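Local atomic coordinates of tripartite motif-containing protein 65 (Homo sapiens, PDB entry 7JL4), a protein that acts as an E3 ubiquitin ligase in innate immunity, autophagy and microRNA regulation, and is represented here by its C-terminal PRY-SPRY (B30.2) domain. Residues Gly137-Gly141 against Phe153-Glu157; Ser80-Val84 against Cys115-Asp119. The contacts are given in a common frame with arbitrary orientation. Residue numbers count along the deposited sequence, not the author numbering.

How the contacts relate
Both contacts lie in the beta sandwich of the PRY-SPRY domain, contact 1 within the seven-stranded sheet, contact 2 where the loop from that sheet enters the six-stranded one. Along the chain contact 2 comes first, between strands 72-79 and 84-89; contact 1 follows, pairing strands 139-145 and 150-155. Their centres are 12 Å apart and they touch across the gap between the sheets: L140 CD1 lies 3.9 Å from V116 CG2, and R138 NE 3.7 Å from H82 N. R138-A79 and L140-V77 backbone hydrogen bonds join contact 1 to strand 72-79, so the two sheets are linked here both by the 80-83 loop and by R138 and L140 packing on H82 and V116.

Contact 1: residues Gly137-Gly141 against Phe153-Glu157; sequences GRLLG and FYSLE
Strands 139-141 and 153-155 run antiparallel, their short axes at 152° and 4.5 Å apart at closest; R138 (psi 10°) and L156 (psi -12°) depart from the extended form. The register pairs L140 with S155 (non-hydrogen-bonded, CA-CA 4.7 Å) and G141 with Y154 (hydrogen-bonded, CA-CA 4.6 Å). G141 N donates to Y154 O (2.9 Å), Y154 N to G141 O (2.8 Å) and L156 N to L139 O (2.9 Å). CA-H...O contacts add L140 CA to Y154 O and F153 CA to G141 O, each 3.3 Å. This is the open end of beta hairpin 139-145/150-155 in the seven-stranded sheet of the SPRY sandwich. Where the strands part, water 1 bridges G137 N and E157 O (both 2.8 Å), and water 2 links L139 O (2.7 Å), S155 OG (2.5 Å) and E157 N (3.0 Å). L139 (chi1 t, chi2 p) sets CD2 3.9 Å from L156 CB; L156 (m, m) lays CD2 3.3 Å from G141 N, and a CB on G141 would sit 3.0 Å from it. L139 and L156 also touch R12 of helix 10-15. E157 (chi1 p) takes a weak bond from R138 N to OE1 (3.3 Å); its OE2 forms a salt bridge with R78.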
loop_
_atom_site.group_PDB
_atom_site.type_symbol
_atom_site.label_atom_id
_atom_site.label_comp_id
_atom_site.label_asym_id
_atom_site.label_seq_id
_atom_site.Cartn_x
_atom_site.Cartn_y
_atom_site.Cartn_z
ATOM N N GLY A 137 12.183 -10.021 -0.001
ATOM C CA GLY A 137 11.455 -9.768 -1.235
ATOM C C GLY A 137 10.816 -8.394 -1.243
ATOM O O GLY A 137 10.341 -7.896 -0.224
ATOM N N ARG A 138 10.788 -7.778 -2.426
ATOM C CA ARG A 138 10.203 -6.452 -2.594
ATOM C C ARG A 138 8.958 -6.458 -3.479
ATOM O O ARG A 138 8.481 -5.386 -3.868
ATOM C CB ARG A 138 11.252 -5.491 -3.162
ATOM C CG ARG A 138 12.436 -5.268 -2.212
ATOM C CD ARG A 138 12.034 -4.450 -1.002
ATOM N NE ARG A 138 13.136 -4.411 -0.012
ATOM C CZ ARG A 138 13.150 -5.092 1.131
ATOM N NH1 ARG A 138 12.136 -5.880 1.442
ATOM N NH2 ARG A 138 14.195 -5.001 1.961
ATOM N N LEU A 139 8.425 -7.628 -3.814
ATOM C CA LEU A 139 7.189 -7.732 -4.588
ATOM C C LEU A 139 6.103 -8.182 -3.622
ATOM O O LEU A 139 6.153 -9.300 -3.096
ATOM C CB LEU A 139 7.357 -8.701 -5.756
ATOM C CG LEU A 139 6.108 -8.874 -6.609
ATOM C CD1 LEU A 139 5.678 -7.543 -7.206
ATOM C CD2 LEU A 139 6.348 -9.897 -7.706
ATOM N N LEU A 140 5.131 -7.307 -3.369
ATOM C CA LEU A 140 4.194 -7.501 -2.280
ATOM C C LEU A 140 2.781 -7.556 -2.830
ATOM O O LEU A 140 2.448 -6.834 -3.777
ATOM C CB LEU A 140 4.327 -6.373 -1.257
ATOM C CG LEU A 140 5.774 -6.305 -0.755
ATOM C CD1 LEU A 140 6.050 -4.976 -0.086
ATOM C CD2 LEU A 140 6.022 -7.480 0.182
ATOM N N GLY A 141 1.953 -8.417 -2.247
ATOM C CA GLY A 141 0.566 -8.549 -2.663
ATOM C C GLY A 141 -0.383 -8.188 -1.536
ATOM O O GLY A 141 -0.073 -8.376 -0.358
ATOM N N PHE A 153 -1.691 -9.670 3.520
ATOM C CA PHE A 153 -0.506 -9.223 2.811
ATOM C C PHE A 153 0.377 -10.411 2.464
ATOM O O PHE A 153 0.584 -11.309 3.295
ATOM C CB PHE A 153 0.303 -8.245 3.666
ATOM C CG PHE A 153 -0.394 -6.969 3.946
ATOM C CD1 PHE A 153 -1.266 -6.858 5.009
ATOM C CD2 PHE A 153 -0.206 -5.877 3.119
ATOM C CE1 PHE A 153 -1.897 -5.655 5.274
ATOM C CE2 PHE A 153 -0.856 -4.676 3.381
ATOM C CZ PHE A 153 -1.690 -4.574 4.437
ATOM N N TYR A 154 0.952 -10.373 1.267
ATOM C CA TYR A 154 1.821 -11.430 0.761
ATOM C C TYR A 154 3.183 -10.881 0.362
ATOM O O TYR A 154 3.316 -9.730 -0.062
ATOM C CB TYR A 154 1.226 -12.128 -0.476
ATOM C CG TYR A 154 0.028 -13.009 -0.183
ATOM C CD1 TYR A 154 -1.249 -12.465 -0.040
ATOM C CD2 TYR A 154 0.189 -14.381 -0.034
ATOM C CE1 TYR A 154 -2.363 -13.291 0.239
ATOM C CE2 TYR A 154 -0.897 -15.210 0.224
ATOM C CZ TYR A 154 -2.161 -14.662 0.362
ATOM O OH TYR A 154 -3.203 -15.508 0.641
ATOM N N SER A 155 4.192 -11.732 0.474
ATOM C CA SER A 155 5.424 -11.570 -0.279
ATOM C C SER A 155 5.371 -12.560 -1.430
ATOM O O SER A 155 4.862 -13.670 -1.264
ATOM C CB SER A 155 6.649 -11.823 0.608
ATOM O OG SER A 155 7.824 -11.741 -0.173
ATOM N N LEU A 156 5.841 -12.155 -2.609
ATOM C CA LEU A 156 5.662 -13.026 -3.750
ATOM C C LEU A 156 6.995 -13.578 -4.247
ATOM O O LEU A 156 7.003 -14.473 -5.098
ATOM C CB LEU A 156 4.996 -12.287 -4.925
ATOM C CG LEU A 156 3.463 -12.216 -4.725
ATOM C CD1 LEU A 156 2.675 -13.523 -4.674
ATOM C CD2 LEU A 156 2.992 -11.165 -3.707
ATOM N N GLU A 157 8.121 -13.039 -3.774
ATOM C CA GLU A 157 9.434 -13.513 -4.186
ATOM C C GLU A 157 10.269 -13.759 -2.935
ATOM O O GLU A 157 10.285 -12.913 -2.017
ATOM C CB GLU A 157 10.132 -12.529 -5.158
ATOM C CG GLU A 157 10.205 -11.086 -4.673
ATOM C CD GLU A 157 10.984 -10.163 -5.596
ATOM O OE1 GLU A 157 11.869 -9.431 -5.092
ATOM O OE2 GLU A 157 10.720 -10.175 -6.823
HETATM O O HOH W 1 11.073 -12.554 0.648
HETATM O O HOH W 2 8.464 -10.493 -2.270
#

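Contact 2: residues Ser80-Val84 against Cys115-Asp119; sequences SDHSV and CVQED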
loop_
_atom_site.group_PDB
_atom_site.type_symbol
_atom_site.label_atom_id
_atom_site.label_comp_id
_atom_site.label_asym_id
_atom_site.label_seq_id
_atom_site.Cartn_x
_atom_site.Cartn_y
_atom_site.Cartn_z
ATOM N N SER A 80 10.985 -0.179 -4.390
ATOM C CA SER A 80 12.407 -0.103 -4.749
ATOM C C SER A 80 13.317 -0.469 -3.585
ATOM O O SER A 80 14.500 -0.767 -3.811
ATOM C CB SER A 80 12.807 1.301 -5.229
ATOM O OG SER A 80 12.609 2.274 -4.203
ATOM N N ASP A 81 12.802 -0.430 -2.358
ATOM C CA ASP A 81 13.618 -0.523 -1.148
ATOM C C ASP A 81 12.665 -0.652 0.033
ATOM O O ASP A 81 11.448 -0.528 -0.122
ATOM C CB ASP A 81 14.501 0.711 -0.986
ATOM C CG ASP A 81 15.684 0.492 -0.036
ATOM O OD1 ASP A 81 15.877 -0.630 0.498
ATOM O OD2 ASP A 81 16.434 1.470 0.143
ATOM N N HIS A 82 13.236 -0.882 1.223
ATOM C CA HIS A 82 12.443 -0.859 2.444
ATOM C C HIS A 82 12.072 0.580 2.798
ATOM O O HIS A 82 12.518 1.540 2.165
ATOM C CB HIS A 82 13.210 -1.497 3.601
ATOM C CG HIS A 82 14.514 -0.815 3.888
ATOM N ND1 HIS A 82 14.580 0.445 4.442
ATOM C CD2 HIS A 82 15.790 -1.189 3.646
ATOM C CE1 HIS A 82 15.847 0.807 4.555
ATOM N NE2 HIS A 82 16.601 -0.167 4.081
ATOM N N SER A 83 11.313 0.712 3.891
ATOM C CA SER A 83 10.777 1.983 4.389
ATOM C C SER A 83 9.653 2.486 3.479
ATOM O O SER A 83 9.668 3.613 2.983
ATOM C CB SER A 83 11.869 3.029 4.567
ATOM O OG SER A 83 12.919 2.483 5.365
ATOM N N VAL A 84 8.683 1.607 3.245
ATOM C CA VAL A 84 7.413 1.951 2.627
ATOM C C VAL A 84 6.309 1.304 3.450
ATOM O O VAL A 84 6.536 0.320 4.164
ATOM C CB VAL A 84 7.348 1.491 1.145
ATOM C CG1 VAL A 84 8.486 2.133 0.342
ATOM C CG2 VAL A 84 7.439 -0.018 1.045
ATOM N N CYS A 115 4.046 -2.040 7.157
ATOM C CA CYS A 115 5.231 -1.244 6.871
ATOM C C CYS A 115 6.443 -2.172 6.750
ATOM O O CYS A 115 6.658 -3.044 7.599
ATOM C CB CYS A 115 5.416 -0.182 7.958
ATOM S SG CYS A 115 6.995 0.725 7.818
ATOM N N VAL A 116 7.197 -2.027 5.664
ATOM C CA VAL A 116 8.378 -2.838 5.420
ATOM C C VAL A 116 9.581 -2.059 5.936
ATOM O O VAL A 116 9.856 -0.948 5.478
ATOM C CB VAL A 116 8.527 -3.162 3.929
ATOM C CG1 VAL A 116 9.734 -4.045 3.680
ATOM C CG2 VAL A 116 7.248 -3.825 3.442
ATOM N N GLN A 117 10.292 -2.626 6.888
ATOM C CA GLN A 117 11.461 -1.952 7.453
ATOM C C GLN A 117 12.722 -2.699 7.060
ATOM O O GLN A 117 12.662 -3.760 6.430
ATOM C CB GLN A 117 11.320 -1.858 8.968
ATOM C CG GLN A 117 10.258 -0.879 9.413
ATOM C CD GLN A 117 10.029 -0.939 10.917
ATOM O OE1 GLN A 117 10.151 -2.004 11.537
ATOM N NE2 GLN A 117 9.759 0.212 11.520
ATOM N N GLU A 118 13.877 -2.143 7.470
ATOM C CA GLU A 118 15.167 -2.731 7.123
ATOM C C GLU A 118 15.216 -4.206 7.475
ATOM O O GLU A 118 15.658 -5.037 6.673
ATOM C CB GLU A 118 16.295 -2.014 7.867
ATOM C CG GLU A 118 16.618 -0.603 7.429
ATOM C CD GLU A 118 15.696 0.443 8.047
ATOM O OE1 GLU A 118 15.990 1.651 7.851
ATOM O OE2 GLU A 118 14.657 0.064 8.663
ATOM N N ASP A 119 14.782 -4.546 8.692
ATOM C CA ASP A 119 15.010 -5.885 9.221
ATOM C C ASP A 119 13.768 -6.447 9.905
ATOM O O ASP A 119 13.890 -7.353 10.739
ATOM C CB ASP A 119 16.194 -5.877 10.210
HETATM O O HOH W 3 15.159 3.790 6.631
HETATM O O HOH W 4 12.137 1.383 7.822
#
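A G1 beta bulge joins the segments where the crossover loop between the two sheets of the SPRY sandwich enters the six-stranded sheet, with strand 84-89 beginning beside the end of strand 111-116. S83 and V84 both face V116. S83 has the left-handed backbone (phi/psi 72/53) of the first bulge position, and its N donates to V116 O at 2.7 Å; V116 N returns a bond to V84 O at 2.9 Å. The carbonyl of V84 also receives a CA-H...O contact from C115 CA (3.4 Å). V84 and V116 point to the same face of the sheet, and CG2 of V84 comes within 4.4 Å of V116 CB. On that face V116 also meets R138 and L121. Before the bulge, D81 OD1 accepts a weak bond from H82 N (2.8 Å), while R184 donates to H82 O from outside the two segments. H82 CB points toward 115-119 and its ring lies against E118: the CG of E118 sits over one face in a CH-pi contact, 3.5 Å from the ring centroid. H82 ND1 and S83 OG share a hydrogen bond of 2.8 Å. Two waters span the remaining gap to the E118 carboxylate, water 3 lying 2.9 Å from S83 OG and 2.6 Å from E118 OE1, water 4 lying 2.8 Å from S83 OG and 3.0 Å from E118 OE2.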